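Side-chain contact in D-glycerate 3-kinase (Cryptococcus neoformans var. grubii serotype A, PDB 6CKG), which probably transfers a phosphate group from ATP to the 3-hydroxyl of D-glycerate, yielding 3-phosphoglycerate: residues Lys129-Arg134 with Val168-Pro173. Sequence-based numbering, arbitrary orientation.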
ATOM      1  N   LYS A 129      -4.238  17.073   2.975  1.00 35.43           N
ATOM      2  CA  LYS A 129      -5.683  17.274   2.899  1.00 36.48           C
ATOM      3  C   LYS A 129      -6.096  18.711   3.213  1.00 32.57           C
ATOM      4  O   LYS A 129      -7.181  19.124   2.806  1.00 37.81           O
ATOM      5  CB  LYS A 129      -6.395  16.282   3.820  1.00 33.99           C
ATOM      6  CG  LYS A 129      -6.385  14.850   3.271  1.00 35.96           C
ATOM      7  CD  LYS A 129      -6.947  13.841   4.262  1.00 41.05           C
ATOM      8  CE  LYS A 129      -8.459  13.888   4.342  1.00 36.21           C
ATOM      9  NZ  LYS A 129      -9.105  12.912   3.413  1.00 38.21           N
ATOM     10  N   SER A 130      -5.259  19.479   3.908  1.00 30.44           N
ATOM     11  CA  SER A 130      -5.504  20.893   4.156  0.57 34.22           C
ATOM     12  C   SER A 130      -4.745  21.796   3.192  1.00 32.88           C
ATOM     13  O   SER A 130      -4.760  23.022   3.360  1.00 33.96           O
ATOM     14  CB  SER A 130      -5.128  21.247   5.596  0.57 39.54           C
ATOM     15  OG  SER A 130      -3.722  21.210   5.779  0.57 41.69           O
ATOM     16  N   ILE A 131      -4.082  21.226   2.184  1.00 33.52           N
ATOM     17  CA  ILE A 131      -3.167  22.030   1.371  1.00 33.78           C
ATOM     18  C   ILE A 131      -3.888  23.029   0.458  1.00 35.27           C
ATOM     19  O   ILE A 131      -3.259  23.984  -0.020  1.00 38.26           O
ATOM     20  CB  ILE A 131      -2.243  21.091   0.568  1.00 33.48           C
ATOM     21  CG1 ILE A 131      -0.922  21.781   0.225  1.00 33.47           C
ATOM     22  CG2 ILE A 131      -2.943  20.576  -0.697  1.00 36.26           C
ATOM     23  CD1 ILE A 131       0.162  20.797  -0.170  1.00 29.40           C
ATOM     24  N   ASN A 132      -5.191  22.866   0.212  1.00 35.78           N
ATOM     25  CA  ASN A 132      -5.920  23.832  -0.608  1.00 37.50           C
ATOM     26  C   ASN A 132      -6.537  24.957   0.211  1.00 43.78           C
ATOM     27  O   ASN A 132      -7.133  25.874  -0.371  1.00 42.34           O
ATOM     28  CB  ASN A 132      -7.023  23.139  -1.417  1.00 33.71           C
ATOM     29  CG  ASN A 132      -6.491  22.069  -2.336  1.00 33.96           C
ATOM     30  OD1 ASN A 132      -5.338  22.120  -2.757  1.00 33.31           O
ATOM     31  ND2 ASN A 132      -7.330  21.088  -2.659  1.00 31.96           N
ATOM     32  N   ASP A 133      -6.418  24.907   1.536  1.00 42.18           N
ATOM     33  CA  ASP A 133      -7.034  25.918   2.383  1.00 46.32           C
ATOM     34  C   ASP A 133      -6.404  27.275   2.125  1.00 48.55           C
ATOM     35  O   ASP A 133      -5.186  27.390   1.953  1.00 51.15           O
ATOM     36  CB  ASP A 133      -6.884  25.563   3.859  1.00 48.70           C
ATOM     37  CG  ASP A 133      -7.744  24.392   4.269  1.00 52.64           C
ATOM     38  OD1 ASP A 133      -8.463  23.837   3.409  1.00 51.08           O
ATOM     39  OD2 ASP A 133      -7.692  24.028   5.462  1.00 55.63           O
ATOM     40  N   ARG A 134      -7.242  28.304   2.097  1.00 54.61           N
ATOM     41  CA  ARG A 134      -6.769  29.670   1.911  1.00 62.04           C
ATOM     42  C   ARG A 134      -7.140  30.523   3.117  1.00 68.78           C
ATOM     43  O   ARG A 134      -6.276  30.893   3.915  1.00 75.87           O
ATOM     44  CB  ARG A 134      -7.345  30.271   0.624  1.00 69.72           C
ATOM     45  CG  ARG A 134      -6.948  29.508  -0.634  1.00 73.41           C
ATOM     46  CD  ARG A 134      -7.368  30.217  -1.922  1.00 81.70           C
ATOM     47  NE  ARG A 134      -8.818  30.339  -2.076  1.00 85.39           N
ATOM     48  CZ  ARG A 134      -9.434  30.447  -3.252  1.00 88.43           C
ATOM     49  NH1 ARG A 134      -8.729  30.426  -4.377  1.00 88.11           N
ATOM     50  NH2 ARG A 134     -10.756  30.561  -3.311  1.00 88.80           N
ATOM     51  N   VAL A 168      10.480  15.154  -0.524  1.00 31.34           N
ATOM     52  CA  VAL A 168       9.666  15.576  -1.666  1.00 36.91           C
ATOM     53  C   VAL A 168       8.905  16.838  -1.277  1.00 30.81           C
ATOM     54  O   VAL A 168       8.180  16.848  -0.272  1.00 37.25           O
ATOM     55  CB  VAL A 168       8.701  14.461  -2.099  1.00 35.10           C
ATOM     56  CG1 VAL A 168       7.752  14.950  -3.193  1.00 39.52           C
ATOM     57  CG2 VAL A 168       9.485  13.254  -2.563  1.00 31.37           C
ATOM     58  N   GLU A 169       9.053  17.900  -2.064  1.00 34.45           N
ATOM     59  CA  GLU A 169       8.355  19.156  -1.818  1.00 38.31           C
ATOM     60  C   GLU A 169       7.045  19.178  -2.592  1.00 42.24           C
ATOM     61  O   GLU A 169       7.037  18.976  -3.813  1.00 45.51           O
ATOM     62  CB  GLU A 169       9.215  20.355  -2.229  1.00 40.48           C
ATOM     63  CG  GLU A 169      10.354  20.683  -1.276  1.00 50.98           C
ATOM     64  CD  GLU A 169       9.858  21.180   0.062  1.00 59.33           C
ATOM     65  OE1 GLU A 169       8.765  21.780   0.109  1.00 63.02           O
ATOM     66  OE2 GLU A 169      10.558  20.961   1.073  1.00 67.13           O
ATOM     67  N   VAL A 170       5.944  19.436  -1.889  1.00 35.59           N
ATOM     68  CA  VAL A 170       4.619  19.499  -2.495  1.00 33.85           C
ATOM     69  C   VAL A 170       4.141  20.944  -2.443  1.00 41.17           C
ATOM     70  O   VAL A 170       4.195  21.589  -1.387  1.00 38.62           O
ATOM     71  CB  VAL A 170       3.627  18.552  -1.798  1.00 39.79           C
ATOM     72  CG1 VAL A 170       2.215  18.703  -2.384  1.00 39.01           C
ATOM     73  CG2 VAL A 170       4.110  17.109  -1.914  1.00 36.19           C
ATOM     74  N   GLN A 171       3.702  21.459  -3.583  1.00 41.21           N
ATOM     75  CA  GLN A 171       3.186  22.817  -3.693  1.00 37.54           C
ATOM     76  C   GLN A 171       1.712  22.728  -4.042  1.00 37.60           C
ATOM     77  O   GLN A 171       1.354  22.202  -5.103  1.00 38.52           O
ATOM     78  CB  GLN A 171       3.942  23.616  -4.754  1.00 37.37           C
ATOM     79  CG  GLN A 171       3.358  24.990  -5.045  1.00 44.13           C
ATOM     80  CD  GLN A 171       3.445  25.920  -3.854  1.00 52.69           C
ATOM     81  OE1 GLN A 171       4.532  26.379  -3.491  1.00 55.89           O
ATOM     82  NE2 GLN A 171       2.300  26.195  -3.226  1.00 44.55           N
ATOM     83  N   GLY A 172       0.862  23.219  -3.149  1.00 33.46           N
ATOM     84  CA  GLY A 172      -0.554  23.282  -3.435  1.00 35.18           C
ATOM     85  C   GLY A 172      -0.852  24.389  -4.411  1.00 38.60           C
ATOM     86  O   GLY A 172      -0.002  25.222  -4.727  1.00 31.82           O
ATOM     87  N   PRO A 173      -2.096  24.423  -4.908  1.00 40.86           N
ATOM     88  CA  PRO A 173      -3.192  23.504  -4.578  1.00 32.45           C
ATOM     89  C   PRO A 173      -3.029  22.145  -5.240  1.00 28.27           C
ATOM     90  O   PRO A 173      -2.247  22.014  -6.178  1.00 35.18           O
ATOM     91  CB  PRO A 173      -4.432  24.225  -5.131  1.00 39.73           C
ATOM     92  CG  PRO A 173      -3.909  24.996  -6.298  1.00 38.09           C
ATOM     93  CD  PRO A 173      -2.517  25.459  -5.875  1.00 41.48           C
TER
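The carboxamide of N132 and the pyrrolidine ring of P173 meet at nearly a right angle, and the amide oxygen does the touching. N132 OD1 reaches the CA–CB edge of the proline close to the mean plane of that ring, 3.1 Å from P173 CA and 3.3 Å from P173 CB. Seen from the amide, P173 CB stands over one face near the oxygen, whereas P173 CA is tilted only moderately from the amide plane. The amide's polar ends have partners beyond the two segments: OD1 accepts from the backbone N of I174, and ND2 donates to C45 O.

Next to it, I131 supplies the apolar half. Its chain is extended, with CG1 roughly anti to the backbone N (chi1 -154°), which sends CD1 to V170 CG1 at 3.7 Å; the two side chains cross at about a right angle. I131 CG1 passes 4.0 Å from G172 CA; with no side chain on G172, the main chain of the turn, at I131 O, can come close to this glycine. P47 and I174 also touch I131.

On the second segment, Q171 NE2 donates to G172 O (2.9 Å, 162° at the hydrogen), the carbonyl oxygen of the cis peptide that joins G172 to P173.

The type I turn after helix 118-129 thus packs on the end of strand 162-171 through van der Waals contact, while the buried N132 amide, bonded to I174 and C45, ties three chain segments together.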